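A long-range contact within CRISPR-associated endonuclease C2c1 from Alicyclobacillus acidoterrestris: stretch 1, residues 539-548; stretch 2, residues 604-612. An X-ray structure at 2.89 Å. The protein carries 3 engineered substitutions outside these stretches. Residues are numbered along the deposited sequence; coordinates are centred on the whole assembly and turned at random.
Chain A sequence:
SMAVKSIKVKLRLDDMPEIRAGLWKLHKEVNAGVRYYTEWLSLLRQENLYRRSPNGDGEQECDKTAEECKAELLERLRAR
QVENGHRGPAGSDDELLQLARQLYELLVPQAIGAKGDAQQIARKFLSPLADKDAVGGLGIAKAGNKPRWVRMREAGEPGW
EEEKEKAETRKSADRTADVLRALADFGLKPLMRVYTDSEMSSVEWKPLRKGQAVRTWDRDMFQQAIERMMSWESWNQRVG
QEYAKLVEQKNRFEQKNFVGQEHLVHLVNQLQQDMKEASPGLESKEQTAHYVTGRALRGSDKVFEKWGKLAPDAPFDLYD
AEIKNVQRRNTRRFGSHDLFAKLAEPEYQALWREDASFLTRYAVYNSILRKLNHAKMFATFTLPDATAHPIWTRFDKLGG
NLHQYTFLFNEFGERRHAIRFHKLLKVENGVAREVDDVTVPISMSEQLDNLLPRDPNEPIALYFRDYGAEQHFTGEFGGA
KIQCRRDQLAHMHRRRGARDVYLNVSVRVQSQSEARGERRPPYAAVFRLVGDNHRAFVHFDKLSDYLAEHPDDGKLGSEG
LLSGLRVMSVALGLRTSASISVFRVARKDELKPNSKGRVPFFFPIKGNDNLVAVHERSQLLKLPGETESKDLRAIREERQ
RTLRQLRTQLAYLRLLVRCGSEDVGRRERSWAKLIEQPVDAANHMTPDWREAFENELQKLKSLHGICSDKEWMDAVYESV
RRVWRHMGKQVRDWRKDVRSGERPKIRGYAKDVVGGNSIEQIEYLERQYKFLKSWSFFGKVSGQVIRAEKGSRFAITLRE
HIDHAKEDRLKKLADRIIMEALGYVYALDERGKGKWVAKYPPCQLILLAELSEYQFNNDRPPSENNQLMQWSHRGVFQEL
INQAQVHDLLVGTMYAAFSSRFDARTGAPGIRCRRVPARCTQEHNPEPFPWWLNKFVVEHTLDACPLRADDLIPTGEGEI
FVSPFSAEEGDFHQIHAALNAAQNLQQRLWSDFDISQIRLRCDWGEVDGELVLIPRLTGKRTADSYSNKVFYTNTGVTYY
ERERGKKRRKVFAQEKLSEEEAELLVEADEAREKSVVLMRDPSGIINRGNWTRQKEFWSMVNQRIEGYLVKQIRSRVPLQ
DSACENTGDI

Stretch 1, residues 539-548: HFDKLSDYLA
Stretch 2, residues 604-612: PIKGNDNLV

Segments far apart in sequence often pack through a few well-placed side chains, without a continuous ladder of backbone bonds. The contact between residues 539-548 and 604-612 of the endonuclease C2c1 is a compact example: 367 Å² is buried, both sides summed, no residue touches a partner nearer than 64 positions along the chain, and no clear hydrogen bond crosses between the stretches.

The first stretch enters a helix. His539 precedes the helical turn with phi/psi -81/87, Phe540 to Lys542 take helical angles, and the chain is in regular helix through Ser544 to Ala548 and continues beyond. The amides of Lys542 and Leu543 both point back to the His539 carbonyl, at N to O distances of 3.1 Å and, weakly, 3.5 Å; Tyr546 N bonds to Lys542 O at 3.2 Å. Ser544, chi1 p, makes a weak bond from OG to Asp541 O at 3.3 Å. The second stretch is mostly loop. Ile605 and Lys606 are extended (-112/129 and -61/140), Gly607 turns the chain at 92/-77, Asn608 is again extended (-76/120), Asp609 and Asn610 have helical angles, and a strand begins at Leu611. A weak bond from Asn608 N to Lys606 O, 3.2 Å, spans the turn. The contacts advance in the same sense along both chains, from Phe540 against Ile605 to Asn608, through Leu543 against Asn608 and Leu611, to Leu547 against Leu611.

The backbones come closest where Phe540 CA lies 6.0 Å from Gly607 CA. Phe540, which has the largest covered area, directs its CB toward the loop with chi1 m (-56°) and chi2 -81°. Its ring receives Lys606 CB over one face, 4.0 Å from the ring centroid and 13° off the normal, a CH-pi contact in which an aliphatic methylene packs on the aromatic face. Ile605 (m, t) instead meets the ring edge, with CG2 3.8 Å from Phe540 CD1. The same CD1 approaches the carbonyl O of Lys606 to 3.1 Å. The lysine itself is fully extended, all four chi angles t, so its aliphatic base serves the ring while its end leads away and NZ is bonded elsewhere in the structure.

Glycine suits position 607 on two counts. Its backbone angles would jam a CB against the preceding carbonyl, and an ideal CB on Gly607 would point toward the first stretch, a tight 3.3 Å from Phe540 CB.

Leu611 covers the next largest area and anchors the far end of the contact. With rotamer m, t, it points toward the helix, where residues one turn apart receive it: its CD1 lies 3.5 Å from Leu543 CD1, and its CD2 3.8 Å from Leu547 CD1. Leu543 adopts p, p, whereas Leu547 has chi1 at -91°, between wells, and chi2 t. These methyl contacts gain their stability from the exclusion of water. Ser544 adds a backbone surface, its CA 4.1 Å from Leu611 CD1.

Asn608, chi1 -25° and chi2 44°, fills the space between these two apolar centres. Its CB points toward the first stretch, and its side chain packs among Phe540, Leu543 and Ser544; the orientation of its amide remains open.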

# COMPACT_ATOMS: atom_id res chain seq x y z
N HIS A 539 3.45 19.57 -21.87
CA HIS A 539 3.04 20.77 -22.60
C HIS A 539 4.00 20.96 -23.76
O HIS A 539 5.00 21.66 -23.66
CB HIS A 539 3.04 21.98 -21.68
CG HIS A 539 1.81 22.10 -20.83
ND1 HIS A 539 0.81 23.01 -21.09
CD2 HIS A 539 1.43 21.43 -19.72
CE1 HIS A 539 -0.14 22.90 -20.18
NE2 HIS A 539 0.21 21.94 -19.34
N PHE A 540 3.69 20.32 -24.89
CA PHE A 540 4.57 20.38 -26.05
C PHE A 540 4.71 21.80 -26.59
O PHE A 540 5.71 22.11 -27.25
CB PHE A 540 4.06 19.45 -27.16
CG PHE A 540 3.89 18.02 -26.71
CD1 PHE A 540 4.98 17.17 -26.64
CD2 PHE A 540 2.64 17.53 -26.37
CE1 PHE A 540 4.82 15.86 -26.23
CE2 PHE A 540 2.48 16.23 -25.96
CZ PHE A 540 3.57 15.39 -25.89
N ASP A 541 3.74 22.68 -26.33
CA ASP A 541 3.85 24.07 -26.75
C ASP A 541 5.02 24.77 -26.07
O ASP A 541 5.75 25.54 -26.71
CB ASP A 541 2.56 24.82 -26.46
CG ASP A 541 1.52 24.66 -27.55
OD1 ASP A 541 1.85 24.08 -28.60
OD2 ASP A 541 0.37 25.10 -27.35
N LYS A 542 5.23 24.49 -24.78
CA LYS A 542 6.07 25.33 -23.95
C LYS A 542 7.52 24.88 -23.85
O LYS A 542 8.37 25.68 -23.47
CB LYS A 542 5.47 25.41 -22.53
CG LYS A 542 4.03 25.90 -22.50
CD LYS A 542 3.45 25.82 -21.10
CE LYS A 542 1.99 26.24 -21.08
NZ LYS A 542 1.39 26.19 -19.72
N LEU A 543 7.83 23.63 -24.19
CA LEU A 543 9.20 23.17 -24.01
C LEU A 543 10.15 23.65 -25.09
O LEU A 543 11.36 23.48 -24.95
CB LEU A 543 9.25 21.64 -23.91
CG LEU A 543 8.66 20.75 -24.99
CD1 LEU A 543 9.62 20.56 -26.14
CD2 LEU A 543 8.35 19.41 -24.39
N SER A 544 9.64 24.25 -26.17
CA SER A 544 10.53 24.85 -27.16
C SER A 544 11.20 26.10 -26.59
O SER A 544 12.40 26.30 -26.78
CB SER A 544 9.76 25.19 -28.43
OG SER A 544 8.64 26.02 -28.15
N ASP A 545 10.43 26.94 -25.89
CA ASP A 545 10.97 28.15 -25.28
C ASP A 545 11.73 27.86 -23.99
O ASP A 545 12.64 28.61 -23.64
CB ASP A 545 9.84 29.14 -24.98
CG ASP A 545 9.19 29.67 -26.24
OD1 ASP A 545 9.90 29.81 -27.26
OD2 ASP A 545 7.98 29.95 -26.20
N TYR A 546 11.35 26.79 -23.28
CA TYR A 546 12.03 26.46 -22.03
C TYR A 546 13.50 26.12 -22.28
O TYR A 546 14.39 26.62 -21.57
CB TYR A 546 11.32 25.29 -21.34
CG TYR A 546 11.94 24.90 -20.01
CD1 TYR A 546 11.53 25.51 -18.82
CD2 TYR A 546 12.92 23.93 -19.94
CE1 TYR A 546 12.10 25.16 -17.61
CE2 TYR A 546 13.49 23.57 -18.73
CZ TYR A 546 13.08 24.18 -17.57
OH TYR A 546 13.65 23.83 -16.37
N LEU A 547 13.78 25.29 -23.28
CA LEU A 547 15.17 24.99 -23.62
C LEU A 547 15.92 26.24 -24.03
O LEU A 547 17.13 26.35 -23.78
CB LEU A 547 15.23 23.95 -24.74
CG LEU A 547 15.29 22.49 -24.29
CD1 LEU A 547 15.59 21.61 -25.48
CD2 LEU A 547 16.35 22.31 -23.21
N ALA A 548 15.23 27.20 -24.66
CA ALA A 548 15.87 28.47 -24.98
C ALA A 548 16.22 29.25 -23.71
O ALA A 548 17.29 29.86 -23.62
CB ALA A 548 14.96 29.29 -25.89
N PRO A 604 11.02 10.60 -31.12
CA PRO A 604 10.39 11.84 -31.60
C PRO A 604 9.49 12.43 -30.54
O PRO A 604 8.92 11.72 -29.71
CB PRO A 604 9.60 11.38 -32.83
CG PRO A 604 9.40 9.92 -32.64
CD PRO A 604 10.61 9.43 -31.91
N ILE A 605 9.38 13.76 -30.57
CA ILE A 605 8.55 14.50 -29.64
C ILE A 605 7.39 15.11 -30.41
O ILE A 605 7.60 15.77 -31.44
CB ILE A 605 9.34 15.60 -28.92
CG1 ILE A 605 10.50 14.99 -28.13
CG2 ILE A 605 8.44 16.38 -28.00
CD1 ILE A 605 11.31 16.01 -27.38
N LYS A 606 6.17 14.88 -29.93
CA LYS A 606 5.00 15.43 -30.59
C LYS A 606 5.06 16.95 -30.60
O LYS A 606 5.49 17.58 -29.64
CB LYS A 606 3.73 14.94 -29.89
CG LYS A 606 2.42 15.49 -30.45
CD LYS A 606 1.25 15.01 -29.61
CE LYS A 606 -0.07 15.56 -30.12
NZ LYS A 606 -1.21 15.07 -29.30
N GLY A 607 4.64 17.54 -31.72
CA GLY A 607 4.62 18.98 -31.85
C GLY A 607 5.88 19.55 -32.45
O GLY A 607 5.91 19.91 -33.63
N ASN A 608 6.94 19.62 -31.65
CA ASN A 608 8.21 20.17 -32.12
C ASN A 608 8.92 19.16 -33.01
O ASN A 608 9.23 18.04 -32.57
CB ASN A 608 9.10 20.54 -30.93
CG ASN A 608 8.30 20.82 -29.68
OD1 ASN A 608 7.37 20.09 -29.35
ND2 ASN A 608 8.66 21.89 -28.97
N ASP A 609 9.16 19.54 -34.26
CA ASP A 609 9.95 18.71 -35.15
C ASP A 609 11.44 18.95 -35.01
O ASP A 609 12.24 18.13 -35.48
CB ASP A 609 9.54 18.95 -36.61
CG ASP A 609 8.11 18.55 -36.88
OD1 ASP A 609 7.64 17.57 -36.26
OD2 ASP A 609 7.45 19.21 -37.71
N ASN A 610 11.84 20.05 -34.37
CA ASN A 610 13.26 20.33 -34.18
C ASN A 610 13.83 19.62 -32.96
O ASN A 610 15.05 19.45 -32.87
CB ASN A 610 13.46 21.85 -34.06
CG ASN A 610 14.92 22.26 -34.21
OD1 ASN A 610 15.73 21.52 -34.77
ND2 ASN A 610 15.24 23.46 -33.73
N LEU A 611 12.98 19.18 -32.03
CA LEU A 611 13.40 18.61 -30.76
C LEU A 611 13.15 17.11 -30.72
O LEU A 611 12.16 16.62 -31.27
CB LEU A 611 12.68 19.29 -29.60
CG LEU A 611 13.09 20.74 -29.36
CD1 LEU A 611 12.30 21.34 -28.22
CD2 LEU A 611 14.59 20.84 -29.08
N VAL A 612 14.07 16.39 -30.07
CA VAL A 612 13.95 14.96 -29.85
C VAL A 612 14.27 14.68 -28.39
O VAL A 612 14.70 15.55 -27.64
CB VAL A 612 14.88 14.15 -30.78
CG1 VAL A 612 14.48 14.34 -32.22
CG2 VAL A 612 16.33 14.55 -30.58